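Local coordinates for uncharacterized protein (Trypanosoma congolense, PDB 4E40), which acts as a cell-surface receptor for haptoglobin-hemoglobin, with heme-contacting residues on its helical bundle, and probably serves nutrient uptake by the parasite, at residues A[186-189]-A[190-193]; A[194-197]-A[198-201]. All coordinates share one frame; numbering follows the deposited sequence.

Contact 1: A[186-189]-A[190-193]; sequences KEDN and AVKT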
loop_
_atom_site.group_PDB
_atom_site.type_symbol
_atom_site.label_atom_id
_atom_site.label_comp_id
_atom_site.label_asym_id
_atom_site.label_seq_id
_atom_site.Cartn_x
_atom_site.Cartn_y
_atom_site.Cartn_z
ATOM N N LYS A 186 15.641 -8.167 26.230
ATOM C CA LYS A 186 15.795 -7.715 24.836
ATOM C C LYS A 186 16.959 -8.460 24.162
ATOM O O LYS A 186 16.869 -8.804 22.967
ATOM C CB LYS A 186 16.092 -6.227 24.859
ATOM C CG LYS A 186 16.353 -5.644 23.466
ATOM C CD LYS A 186 16.494 -4.135 23.536
ATOM C CE LYS A 186 16.940 -3.635 22.186
ATOM N NZ LYS A 186 17.390 -2.207 22.306
ATOM N N GLU A 187 18.041 -8.693 24.931
ATOM C CA GLU A 187 19.262 -9.306 24.403
ATOM C C GLU A 187 19.351 -10.814 24.610
ATOM O O GLU A 187 20.306 -11.440 24.152
ATOM C CB GLU A 187 20.497 -8.643 25.047
ATOM C CG GLU A 187 20.614 -7.149 24.846
ATOM C CD GLU A 187 20.622 -6.776 23.386
ATOM O OE1 GLU A 187 20.047 -5.731 23.009
ATOM O OE2 GLU A 187 21.232 -7.539 22.609
ATOM N N ASP A 188 18.364 -11.425 25.274
ATOM C CA ASP A 188 18.418 -12.868 25.546
ATOM C C ASP A 188 18.326 -13.670 24.227
ATOM O O ASP A 188 17.488 -13.379 23.381
ATOM C CB ASP A 188 17.275 -13.244 26.483
ATOM C CG ASP A 188 17.302 -14.719 26.887
ATOM O OD1 ASP A 188 16.994 -15.616 26.043
ATOM O OD2 ASP A 188 17.634 -14.928 28.070
ATOM N N ASN A 189 19.173 -14.680 24.044
ATOM C CA ASN A 189 19.195 -15.415 22.793
ATOM C C ASN A 189 17.955 -16.133 22.385
ATOM O O ASN A 189 17.763 -16.358 21.196
ATOM C CB ASN A 189 20.291 -16.479 22.897
ATOM C CG ASN A 189 21.645 -15.914 22.668
ATOM O OD1 ASN A 189 21.802 -14.706 22.503
ATOM N ND2 ASN A 189 22.645 -16.790 22.619
ATOM N N ALA A 190 17.056 -16.432 23.318
ATOM C CA ALA A 190 15.818 -17.089 22.952
ATOM C C ALA A 190 14.884 -16.191 22.193
ATOM O O ALA A 190 13.968 -16.678 21.551
ATOM C CB ALA A 190 15.117 -17.603 24.211
ATOM N N VAL A 191 15.113 -14.890 22.274
ATOM C CA VAL A 191 14.143 -13.925 21.718
ATOM C C VAL A 191 14.770 -12.758 20.985
ATOM O O VAL A 191 14.046 -12.024 20.306
ATOM C CB VAL A 191 13.188 -13.376 22.821
ATOM C CG1 VAL A 191 12.118 -14.420 23.201
ATOM C CG2 VAL A 191 13.991 -12.923 24.057
ATOM N N LYS A 192 16.082 -12.543 21.116
ATOM C CA LYS A 192 16.661 -11.298 20.606
ATOM C C LYS A 192 16.381 -11.044 19.124
ATOM O O LYS A 192 15.965 -9.938 18.718
ATOM C CB LYS A 192 18.189 -11.258 20.858
ATOM C CG LYS A 192 18.901 -10.048 20.250
ATOM C CD LYS A 192 20.372 -10.144 20.614
ATOM C CE LYS A 192 21.236 -9.330 19.667
ATOM N NZ LYS A 192 21.522 -7.976 20.170
ATOM N N THR A 193 16.647 -12.060 18.308
ATOM C CA THR A 193 16.414 -11.876 16.864
ATOM C C THR A 193 14.928 -11.823 16.514
ATOM O O THR A 193 14.561 -11.100 15.602
ATOM C CB THR A 193 17.173 -12.941 16.022
ATOM O OG1 THR A 193 16.605 -14.219 16.292
ATOM C CG2 THR A 193 18.637 -12.972 16.399
HETATM O O HOH W 1 16.277 -7.605 20.561
HETATM O O HOH W 2 18.531 -6.309 20.174
HETATM O O HOH W 3 18.050 -14.651 19.075
#
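An Asx turn laid over a type I beta turn joins the short helix 183-187 to the long helix 192-246, and D188 supplies both acceptors. Its carboxylate oxygen OD1 takes the backbone N-H of A190, two residues on, with OD1 to N at 2.8 Å; the donor approaches on the anti side of the carboxylate, slightly tilted from its plane. CG of D188 stands anti to the backbone N (chi1 -177°), which folds the carboxylate forward over the coming turn, where OD1 also lies 3.3 Å from A190 CB. The backbone oxygen of D188 is gripped twice. V191 N reaches D188 O at 3.0 Å from above the carbonyl plane, 42° out of it, and closes the beta turn. K192 N meets the same oxygen at 2.8 Å, almost along the C=O axis, in the i to i+4 pattern that the following helix continues. Outside the turn, E187 and K192 form a salt bridge, NZ to OE2, so short at 2.5 Å that its exact length is doubtful. Here the lysine runs extended until a bend at chi4 (95°) swings its ammonium end onto the glutamate, whose own chain is bent at chi2. Two waters stitch the backbone: one donates to both K186 O and K192 O, and another bridges N189 O and T193 N. D188 is buried, and its second oxygen, OD2, accepts the backbone N-H of K6 near the chain's N terminus, so a single carboxylate joins the turn to the N-terminal segment. The whole is an Asx turn combined with a type I beta turn linking two consecutive helices, with V191 as N-cap of the second, in a helical-bundle receptor domain.

Contact 2: A[194-197]-A[198-201]; sequences TFQS and ILTS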
loop_
_atom_site.group_PDB
_atom_site.type_symbol
_atom_site.label_atom_id
_atom_site.label_comp_id
_atom_site.label_asym_id
_atom_site.label_seq_id
_atom_site.Cartn_x
_atom_site.Cartn_y
_atom_site.Cartn_z
ATOM N N THR A 194 14.090 -12.536 17.274
ATOM C CA THR A 194 12.653 -12.474 17.131
ATOM C C THR A 194 12.130 -11.059 17.364
ATOM O O THR A 194 11.388 -10.499 16.535
ATOM C CB THR A 194 12.003 -13.485 18.062
ATOM O OG1 THR A 194 12.464 -14.801 17.696
ATOM C CG2 THR A 194 10.485 -13.430 17.917
ATOM N N PHE A 195 12.605 -10.438 18.428
ATOM C CA PHE A 195 12.187 -9.049 18.720
ATOM C C PHE A 195 12.653 -8.073 17.646
ATOM O O PHE A 195 11.865 -7.207 17.185
ATOM C CB PHE A 195 12.779 -8.553 20.062
ATOM C CG PHE A 195 12.242 -9.222 21.303
ATOM C CD1 PHE A 195 10.886 -9.666 21.461
ATOM C CD2 PHE A 195 13.127 -9.391 22.370
ATOM C CE1 PHE A 195 10.452 -10.216 22.673
ATOM C CE2 PHE A 195 12.691 -9.899 23.577
ATOM C CZ PHE A 195 11.354 -10.332 23.738
ATOM N N GLN A 196 13.914 -8.178 17.193
ATOM C CA GLN A 196 14.390 -7.315 16.134
ATOM C C GLN A 196 13.599 -7.513 14.856
ATOM O O GLN A 196 13.282 -6.521 14.195
ATOM C CB GLN A 196 15.886 -7.509 15.853
ATOM C CG GLN A 196 16.454 -6.314 15.043
ATOM C CD GLN A 196 15.907 -4.922 15.480
ATOM O OE1 GLN A 196 15.208 -4.208 14.683
ATOM N NE2 GLN A 196 16.184 -4.531 16.757
ATOM N N SER A 197 13.203 -8.759 14.571
ATOM C CA SER A 197 12.457 -9.016 13.324
ATOM C C SER A 197 11.068 -8.380 13.393
ATOM O O SER A 197 10.523 -7.940 12.398
ATOM C CB SER A 197 12.362 -10.525 13.060
ATOM O OG SER A 197 11.314 -11.046 13.852
ATOM N N ILE A 198 10.467 -8.300 14.585
ATOM C CA ILE A 198 9.129 -7.689 14.667
ATOM C C ILE A 198 9.245 -6.225 14.310
ATOM O O ILE A 198 8.423 -5.726 13.600
ATOM C CB ILE A 198 8.513 -7.785 16.097
ATOM C CG1 ILE A 198 8.289 -9.255 16.465
ATOM C CG2 ILE A 198 7.195 -6.987 16.146
ATOM C CD1 ILE A 198 8.122 -9.440 17.994
ATOM N N LEU A 199 10.249 -5.526 14.874
ATOM C CA LEU A 199 10.430 -4.107 14.692
ATOM C C LEU A 199 10.726 -3.828 13.192
ATOM O O LEU A 199 10.082 -2.944 12.635
ATOM C CB LEU A 199 11.578 -3.578 15.568
ATOM C CG LEU A 199 11.348 -3.639 17.089
ATOM C CD1 LEU A 199 12.595 -3.075 17.812
ATOM C CD2 LEU A 199 10.112 -2.768 17.422
ATOM N N THR A 200 11.605 -4.634 12.593
ATOM C CA THR A 200 11.884 -4.470 11.143
ATOM C C THR A 200 10.654 -4.754 10.298
ATOM O O THR A 200 10.341 -3.970 9.353
ATOM C CB THR A 200 13.126 -5.246 10.717
ATOM O OG1 THR A 200 13.035 -6.608 11.087
ATOM C CG2 THR A 200 14.298 -4.731 11.382
ATOM N N SER A 201 9.934 -5.813 10.622
ATOM C CA SER A 201 8.714 -6.159 9.831
ATOM C C SER A 201 7.650 -5.083 9.976
ATOM O O SER A 201 7.059 -4.657 8.955
ATOM C CB SER A 201 8.127 -7.492 10.252
ATOM O OG SER A 201 9.021 -8.562 9.920
HETATM O O HOH W 4 8.950 -10.377 12.107
#
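The side chain of Q196 crosses those of L199 and T200 at about a right angle. It leaves anti to the backbone N (chi1 -163°) and then bends at chi2, which carries the amide forward along the helix: OE1 comes within 3.5 Å of T200 CG2, while NE2 lies 4.0 Å from L199 CD1. These are van der Waals contacts. T200 N bonds to Q196 O at 3.0 Å, and T200 OG1 lies 3.1 Å from both Q196 O and S197 O, its acceptor unsettled. A second flank carries the serine hydroxyls. S197 OG turns back between its own backbone N and carbonyl carbon and donates to T194 O at 2.7 Å, an oxygen that also accepts I198 N one turn on. The same OG accepts a hydrogen bond from a water at 3.0 Å, and that water donates to S201 OG as well, bridging two serines one turn apart. On the buried side, I198 CD1 meets the ring of F195 at its edge, near the ring plane, 4.4 Å from CD1 of the phenylalanine. F195 and I198 both pack on L25 of helix 12-26, I198 and L199 rest on L175 of helix 172-180, and T194 with S197 faces N132 of helix 82-147.

From the N terminus, the chain passes through five helices, from 12-26 to 172-180, and enters the short helix 183-187, where contact 1 begins and closes the short turn between that helix and helix 192-246. Contact 2 follows at once, without a gap, on the first turns of that last helix. The two are consecutive and neither nest nor cross; their centres lie about 11 Å apart. They meet where the K186 backbone oxygen lies 3.8 Å from F195 CD2, a packing contact between the two stretches. Contact 1 ties this corner to the N-terminal segment, and contact 2 ties the emerging helix to three others of the bundle.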